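PDB 7ADK: lipoprotein from Mycoplasma mycoides subsp. capri, which is probably a serine protease of the mycoplasma DUF31 family that acts with a partner protein to cleave host immunoglobulin. Local coordinates for residues B[622-633]-B[688-696]. Sequence-based numbering, arbitrary orientation.
Sequences ELKKYNDLDSLY and EYETGKGNF
Lys693 reaches from the turn after helix 688-691 to the inner side of the bend in loop 622-633, where its ammonium group meets backbone carbonyls and a carboxylate. Both segments belong to a DUF31 peptidase of the PA clan, whose members have a chymotrypsin-like fold, and Leu629 and Ser631 lie against its strand 761-765. A type I turn from Lys625 to Asp628 brings the carbonyls round: Lys693 NZ donates to Tyr626 O at 2.9 Å, from above the carbonyl plane, and to Asp628 O at 2.7 Å, tilted 23° from it. The chain gets there by bending twice (chi2 -64°, chi3 -68°), a flexibility that suits lysine to a curled path. Asp630 supplies the countercharge, a salt bridge of 2.8 Å from OD2 to Lys693 NZ. Its carboxylate is buried and also pairs with Arg274, so two cations would be expected to favour its ionised form. Asp630 OD1 meanwhile accepts a weak bond from Gly694 N.

Next to this pair the two segments form a single antiparallel bridge, a hydrogen-bonded pair: Ser631 N donates to Asn695 O at 2.8 Å, while the return bond, from Asn695 N to Ser631 O, is weak. Gly694, bare of a side chain, lets its CA approach Ser631 O to 3.5 Å.

On the helix, Tyr689 sets its CB 3.7 Å from Tyr626 CE1, the two side chains crossing at about a right angle. A large ring suits Tyr689, meeting Phe615 edge-to-face and reaching Glu622 OE2.

Phe696 provides a flat, apolar group beside the loop backbone: Asp628 CB packs against Phe696 CE1, and Leu629 O lies at the ring edge, near its plane, 3.4 Å from Phe696 CE1.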
ATOM      1  N   GLU B 622      21.426  28.637   7.143  1.00 89.13           N
ATOM      2  CA  GLU B 622      20.246  28.089   6.474  1.00 89.13           C
ATOM      3  C   GLU B 622      19.880  28.961   5.274  1.00 89.13           C
ATOM      4  O   GLU B 622      19.548  28.446   4.216  1.00 89.13           O
ATOM      5  CB  GLU B 622      19.029  28.082   7.385  1.00 89.13           C
ATOM      6  CG  GLU B 622      19.095  27.175   8.598  1.00 89.13           C
ATOM      7  CD  GLU B 622      17.727  27.124   9.276  1.00 89.13           C
ATOM      8  OE1 GLU B 622      17.078  28.179   9.436  1.00 89.13           O
ATOM      9  OE2 GLU B 622      17.260  26.028   9.627  1.00 89.13           O
ATOM     10  N   LEU B 623      20.001  30.287   5.395  1.00 86.07           N
ATOM     11  CA  LEU B 623      20.100  31.180   4.248  1.00 86.07           C
ATOM     12  C   LEU B 623      21.250  30.666   3.370  1.00 86.07           C
ATOM     13  O   LEU B 623      22.297  30.298   3.892  1.00 86.07           O
ATOM     14  CB  LEU B 623      20.338  32.607   4.769  1.00 86.07           C
ATOM     15  CG  LEU B 623      20.380  33.720   3.709  1.00 86.07           C
ATOM     16  CD1 LEU B 623      19.001  34.132   3.227  1.00 86.07           C
ATOM     17  CD2 LEU B 623      21.037  34.949   4.291  1.00 86.07           C
ATOM     18  N   LYS B 624      21.044  30.612   2.056  1.00 86.33           N
ATOM     19  CA  LYS B 624      21.860  29.913   1.043  1.00 86.33           C
ATOM     20  C   LYS B 624      21.653  28.395   0.915  1.00 86.33           C
ATOM     21  O   LYS B 624      22.047  27.843  -0.101  1.00 86.33           O
ATOM     22  CB  LYS B 624      23.337  30.374   1.042  1.00 86.33           C
ATOM     23  CG  LYS B 624      24.352  29.420   1.689  1.00 86.33           C
ATOM     24  CD  LYS B 624      25.735  30.065   1.810  1.00 86.33           C
ATOM     25  CE  LYS B 624      26.770  29.183   2.516  1.00 86.33           C
ATOM     26  NZ  LYS B 624      27.095  27.955   1.777  1.00 86.33           N
ATOM     27  N   LYS B 625      20.942  27.732   1.843  1.00 80.67           N
ATOM     28  CA  LYS B 625      20.313  26.391   1.672  1.00 80.67           C
ATOM     29  C   LYS B 625      18.813  26.504   1.372  1.00 80.67           C
ATOM     30  O   LYS B 625      18.324  25.830   0.478  1.00 80.67           O
ATOM     31  CB  LYS B 625      20.638  25.497   2.886  1.00 80.67           C
ATOM     32  CG  LYS B 625      19.725  24.287   3.155  1.00 80.67           C
ATOM     33  CD  LYS B 625      19.744  23.156   2.127  1.00 80.67           C
ATOM     34  CE  LYS B 625      18.706  22.113   2.525  1.00 80.67           C
ATOM     35  NZ  LYS B 625      18.656  20.945   1.649  1.00 80.67           N
ATOM     36  N   TYR B 626      18.082  27.416   2.009  1.00 85.41           N
ATOM     37  CA  TYR B 626      16.723  27.794   1.587  1.00 85.41           C
ATOM     38  C   TYR B 626      16.686  28.311   0.140  1.00 85.41           C
ATOM     39  O   TYR B 626      15.768  27.996  -0.606  1.00 85.41           O
ATOM     40  CB  TYR B 626      16.167  28.895   2.492  1.00 85.41           C
ATOM     41  CG  TYR B 626      15.893  28.555   3.942  1.00 85.41           C
ATOM     42  CD1 TYR B 626      15.035  27.489   4.273  1.00 85.41           C
ATOM     43  CD2 TYR B 626      16.378  29.393   4.962  1.00 85.41           C
ATOM     44  CE1 TYR B 626      14.669  27.264   5.612  1.00 85.41           C
ATOM     45  CE2 TYR B 626      16.016  29.167   6.302  1.00 85.41           C
ATOM     46  CZ  TYR B 626      15.166  28.095   6.635  1.00 85.41           C
ATOM     47  OH  TYR B 626      14.833  27.862   7.929  1.00 85.41           O
ATOM     48  N   ASN B 627      17.678  29.109  -0.243  1.00 83.37           N
ATOM     49  CA  ASN B 627      17.745  29.834  -1.510  1.00 83.37           C
ATOM     50  C   ASN B 627      18.287  29.003  -2.682  1.00 83.37           C
ATOM     51  O   ASN B 627      18.421  29.532  -3.784  1.00 83.37           O
ATOM     52  CB  ASN B 627      18.552  31.127  -1.310  1.00 83.37           C
ATOM     53  CG  ASN B 627      18.190  31.872  -0.041  1.00 83.37           C
ATOM     54  OD1 ASN B 627      18.543  31.460   1.053  1.00 83.37           O
ATOM     55  ND2 ASN B 627      17.471  32.953  -0.128  1.00 83.37           N
ATOM     56  N   ASP B 628      18.602  27.722  -2.471  1.00 74.43           N
ATOM     57  CA  ASP B 628      18.824  26.796  -3.576  1.00 74.43           C
ATOM     58  C   ASP B 628      17.544  26.682  -4.419  1.00 74.43           C
ATOM     59  O   ASP B 628      16.444  26.607  -3.869  1.00 74.43           O
ATOM     60  CB  ASP B 628      19.235  25.403  -3.077  1.00 74.43           C
ATOM     61  CG  ASP B 628      20.616  25.278  -2.445  1.00 74.43           C
ATOM     62  OD1 ASP B 628      21.500  26.105  -2.721  1.00 74.43           O
ATOM     63  OD2 ASP B 628      20.844  24.316  -1.685  1.00 74.43           O
ATOM     64  N   LEU B 629      17.674  26.620  -5.739  1.00 71.87           N
ATOM     65  CA  LEU B 629      16.619  26.105  -6.593  1.00 71.87           C
ATOM     66  C   LEU B 629      16.464  24.601  -6.368  1.00 71.87           C
ATOM     67  O   LEU B 629      17.388  23.898  -5.981  1.00 71.87           O
ATOM     68  CB  LEU B 629      16.868  26.459  -8.066  1.00 71.87           C
ATOM     69  CG  LEU B 629      16.087  27.694  -8.529  1.00 71.87           C
ATOM     70  CD1 LEU B 629      16.511  28.967  -7.817  1.00 71.87           C
ATOM     71  CD2 LEU B 629      16.242  27.898 -10.022  1.00 71.87           C
ATOM     72  N   ASP B 630      15.228  24.184  -6.561  1.00 69.12           N
ATOM     73  CA  ASP B 630      14.669  22.881  -6.261  1.00 69.12           C
ATOM     74  C   ASP B 630      14.301  22.205  -7.567  1.00 69.12           C
ATOM     75  O   ASP B 630      13.874  22.868  -8.503  1.00 69.12           O
ATOM     76  CB  ASP B 630      13.382  23.079  -5.461  1.00 69.12           C
ATOM     77  CG  ASP B 630      13.602  23.581  -4.043  1.00 69.12           C
ATOM     78  OD1 ASP B 630      14.368  22.931  -3.312  1.00 69.12           O
ATOM     79  OD2 ASP B 630      12.935  24.545  -3.605  1.00 69.12           O
ATOM     80  N   SER B 631      14.371  20.891  -7.639  1.00 62.75           N
ATOM     81  CA  SER B 631      13.601  20.162  -8.634  1.00 62.75           C
ATOM     82  C   SER B 631      12.344  19.606  -7.973  1.00 62.75           C
ATOM     83  O   SER B 631      12.402  18.899  -6.967  1.00 62.75           O
ATOM     84  CB  SER B 631      14.431  19.079  -9.307  1.00 62.75           C
ATOM     85  OG  SER B 631      15.557  19.612  -9.979  1.00 62.75           O
ATOM     86  N   LEU B 632      11.188  19.902  -8.544  1.00 60.52           N
ATOM     87  CA  LEU B 632       9.887  19.394  -8.123  1.00 60.52           C
ATOM     88  C   LEU B 632       9.421  18.359  -9.125  1.00 60.52           C
ATOM     89  O   LEU B 632       9.322  18.653 -10.310  1.00 60.52           O
ATOM     90  CB  LEU B 632       8.833  20.512  -8.022  1.00 60.52           C
ATOM     91  CG  LEU B 632       9.011  21.599  -6.960  1.00 60.52           C
ATOM     92  CD1 LEU B 632       9.427  20.992  -5.645  1.00 60.52           C
ATOM     93  CD2 LEU B 632       9.982  22.699  -7.354  1.00 60.52           C
ATOM     94  N   TYR B 633       9.119  17.156  -8.658  1.00 63.06           N
ATOM     95  CA  TYR B 633       8.395  16.201  -9.472  1.00 63.06           C
ATOM     96  C   TYR B 633       7.406  15.335  -8.672  1.00 63.06           C
ATOM     97  O   TYR B 633       7.519  14.117  -8.672  1.00 63.06           O
ATOM     98  CB  TYR B 633       9.304  15.449 -10.490  1.00 63.06           C
ATOM     99  CG  TYR B 633      10.742  15.186 -10.149  1.00 63.06           C
ATOM    100  CD1 TYR B 633      11.726  16.150 -10.387  1.00 63.06           C
ATOM    101  CD2 TYR B 633      11.105  13.944  -9.641  1.00 63.06           C
ATOM    102  CE1 TYR B 633      13.063  15.900 -10.028  1.00 63.06           C
ATOM    103  CE2 TYR B 633      12.410  13.744  -9.182  1.00 63.06           C
ATOM    104  CZ  TYR B 633      13.388  14.738  -9.323  1.00 63.06           C
ATOM    105  OH  TYR B 633      14.579  14.634  -8.662  1.00 63.06           O
ATOM    106  N   GLU B 688      11.321  22.746   9.314  1.00 79.54           N
ATOM    107  CA  GLU B 688      10.705  23.404   8.154  1.00 79.54           C
ATOM    108  C   GLU B 688      11.620  23.474   6.918  1.00 79.54           C
ATOM    109  O   GLU B 688      11.107  23.479   5.804  1.00 79.54           O
ATOM    110  CB  GLU B 688      10.171  24.778   8.585  1.00 79.54           C
ATOM    111  CG  GLU B 688       9.315  25.529   7.556  1.00 79.54           C
ATOM    112  CD  GLU B 688      10.041  26.520   6.642  1.00 79.54           C
ATOM    113  OE1 GLU B 688       9.350  27.282   5.939  1.00 79.54           O
ATOM    114  OE2 GLU B 688      11.286  26.588   6.633  1.00 79.54           O
ATOM    115  N   TYR B 689      12.951  23.454   7.071  1.00 78.82           N
ATOM    116  CA  TYR B 689      13.885  23.377   5.939  1.00 78.82           C
ATOM    117  C   TYR B 689      13.856  22.020   5.217  1.00 78.82           C
ATOM    118  O   TYR B 689      14.297  21.919   4.080  1.00 78.82           O
ATOM    119  CB  TYR B 689      15.317  23.717   6.396  1.00 78.82           C
ATOM    120  CG  TYR B 689      16.013  22.676   7.258  1.00 78.82           C
ATOM    121  CD1 TYR B 689      16.523  21.492   6.689  1.00 78.82           C
ATOM    122  CD2 TYR B 689      16.152  22.884   8.641  1.00 78.82           C
ATOM    123  CE1 TYR B 689      17.106  20.500   7.495  1.00 78.82           C
ATOM    124  CE2 TYR B 689      16.764  21.909   9.449  1.00 78.82           C
ATOM    125  CZ  TYR B 689      17.219  20.706   8.882  1.00 78.82           C
ATOM    126  OH  TYR B 689      17.737  19.742   9.677  1.00 78.82           O
ATOM    127  N   GLU B 690      13.397  20.957   5.877  1.00 74.47           N
ATOM    128  CA  GLU B 690      13.545  19.569   5.427  1.00 74.47           C
ATOM    129  C   GLU B 690      12.396  19.146   4.500  1.00 74.47           C
ATOM    130  O   GLU B 690      12.628  18.632   3.409  1.00 74.47           O
ATOM    131  CB  GLU B 690      13.665  18.678   6.677  1.00 74.47           C
ATOM    132  CG  GLU B 690      14.443  17.378   6.451  1.00 74.47           C
ATOM    133  CD  GLU B 690      15.199  16.965   7.728  1.00 74.47           C
ATOM    134  OE1 GLU B 690      16.432  16.744   7.671  1.00 74.47           O
ATOM    135  OE2 GLU B 690      14.578  16.885   8.811  1.00 74.47           O
ATOM    136  N   THR B 691      11.153  19.428   4.897  1.00 72.88           N
ATOM    137  CA  THR B 691       9.946  19.214   4.075  1.00 72.88           C
ATOM    138  C   THR B 691       9.658  20.360   3.105  1.00 72.88           C
ATOM    139  O   THR B 691       8.906  20.177   2.152  1.00 72.88           O
ATOM    140  CB  THR B 691       8.706  18.991   4.960  1.00 72.88           C
ATOM    141  OG1 THR B 691       8.505  20.094   5.816  1.00 72.88           O
ATOM    142  CG2 THR B 691       8.812  17.740   5.831  1.00 72.88           C
ATOM    143  N   GLY B 692      10.238  21.541   3.321  1.00 72.97           N
ATOM    144  CA  GLY B 692       9.960  22.776   2.583  1.00 72.97           C
ATOM    145  C   GLY B 692      10.749  22.985   1.293  1.00 72.97           C
ATOM    146  O   GLY B 692      10.802  24.110   0.810  1.00 72.97           O
ATOM    147  N   LYS B 693      11.347  21.940   0.721  1.00 72.41           N
ATOM    148  CA  LYS B 693      12.226  21.966  -0.463  1.00 72.41           C
ATOM    149  C   LYS B 693      11.874  20.857  -1.466  1.00 72.41           C
ATOM    150  O   LYS B 693      11.154  19.910  -1.150  1.00 72.41           O
ATOM    151  CB  LYS B 693      13.689  21.840  -0.001  1.00 72.41           C
ATOM    152  CG  LYS B 693      14.213  22.983   0.889  1.00 72.41           C
ATOM    153  CD  LYS B 693      14.276  24.363   0.221  1.00 72.41           C
ATOM    154  CE  LYS B 693      15.332  24.444  -0.890  1.00 72.41           C
ATOM    155  NZ  LYS B 693      14.984  25.486  -1.871  1.00 72.41           N
ATOM    156  N   GLY B 694      12.383  20.960  -2.689  1.00 67.27           N
ATOM    157  CA  GLY B 694      12.540  19.826  -3.593  1.00 67.27           C
ATOM    158  C   GLY B 694      13.806  19.016  -3.294  1.00 67.27           C
ATOM    159  O   GLY B 694      14.389  19.102  -2.214  1.00 67.27           O
ATOM    160  N   ASN B 695      14.235  18.224  -4.266  1.00 65.95           N
ATOM    161  CA  ASN B 695      15.558  17.607  -4.294  1.00 65.95           C
ATOM    162  C   ASN B 695      16.293  18.014  -5.579  1.00 65.95           C
ATOM    163  O   ASN B 695      15.869  18.938  -6.271  1.00 65.95           O
ATOM    164  CB  ASN B 695      15.435  16.093  -4.022  1.00 65.95           C
ATOM    165  CG  ASN B 695      14.924  15.753  -2.631  1.00 65.95           C
ATOM    166  OD1 ASN B 695      14.095  14.884  -2.455  1.00 65.95           O
ATOM    167  ND2 ASN B 695      15.361  16.403  -1.575  1.00 65.95           N
ATOM    168  N   PHE B 696      17.437  17.396  -5.852  1.00 65.72           N
ATOM    169  CA  PHE B 696      18.455  17.952  -6.739  1.00 65.72           C
ATOM    170  C   PHE B 696      18.900  16.946  -7.805  1.00 65.72           C
ATOM    171  O   PHE B 696      18.211  15.971  -8.104  1.00 65.72           O
ATOM    172  CB  PHE B 696      19.614  18.453  -5.860  1.00 65.72           C
ATOM    173  CG  PHE B 696      19.197  19.339  -4.705  1.00 65.72           C
ATOM    174  CD1 PHE B 696      18.959  20.706  -4.927  1.00 65.72           C
ATOM    175  CD2 PHE B 696      19.013  18.797  -3.417  1.00 65.72           C
ATOM    176  CE1 PHE B 696      18.525  21.520  -3.872  1.00 65.72           C
ATOM    177  CE2 PHE B 696      18.585  19.614  -2.361  1.00 65.72           C
ATOM    178  CZ  PHE B 696      18.332  20.976  -2.594  1.00 65.72           C
TER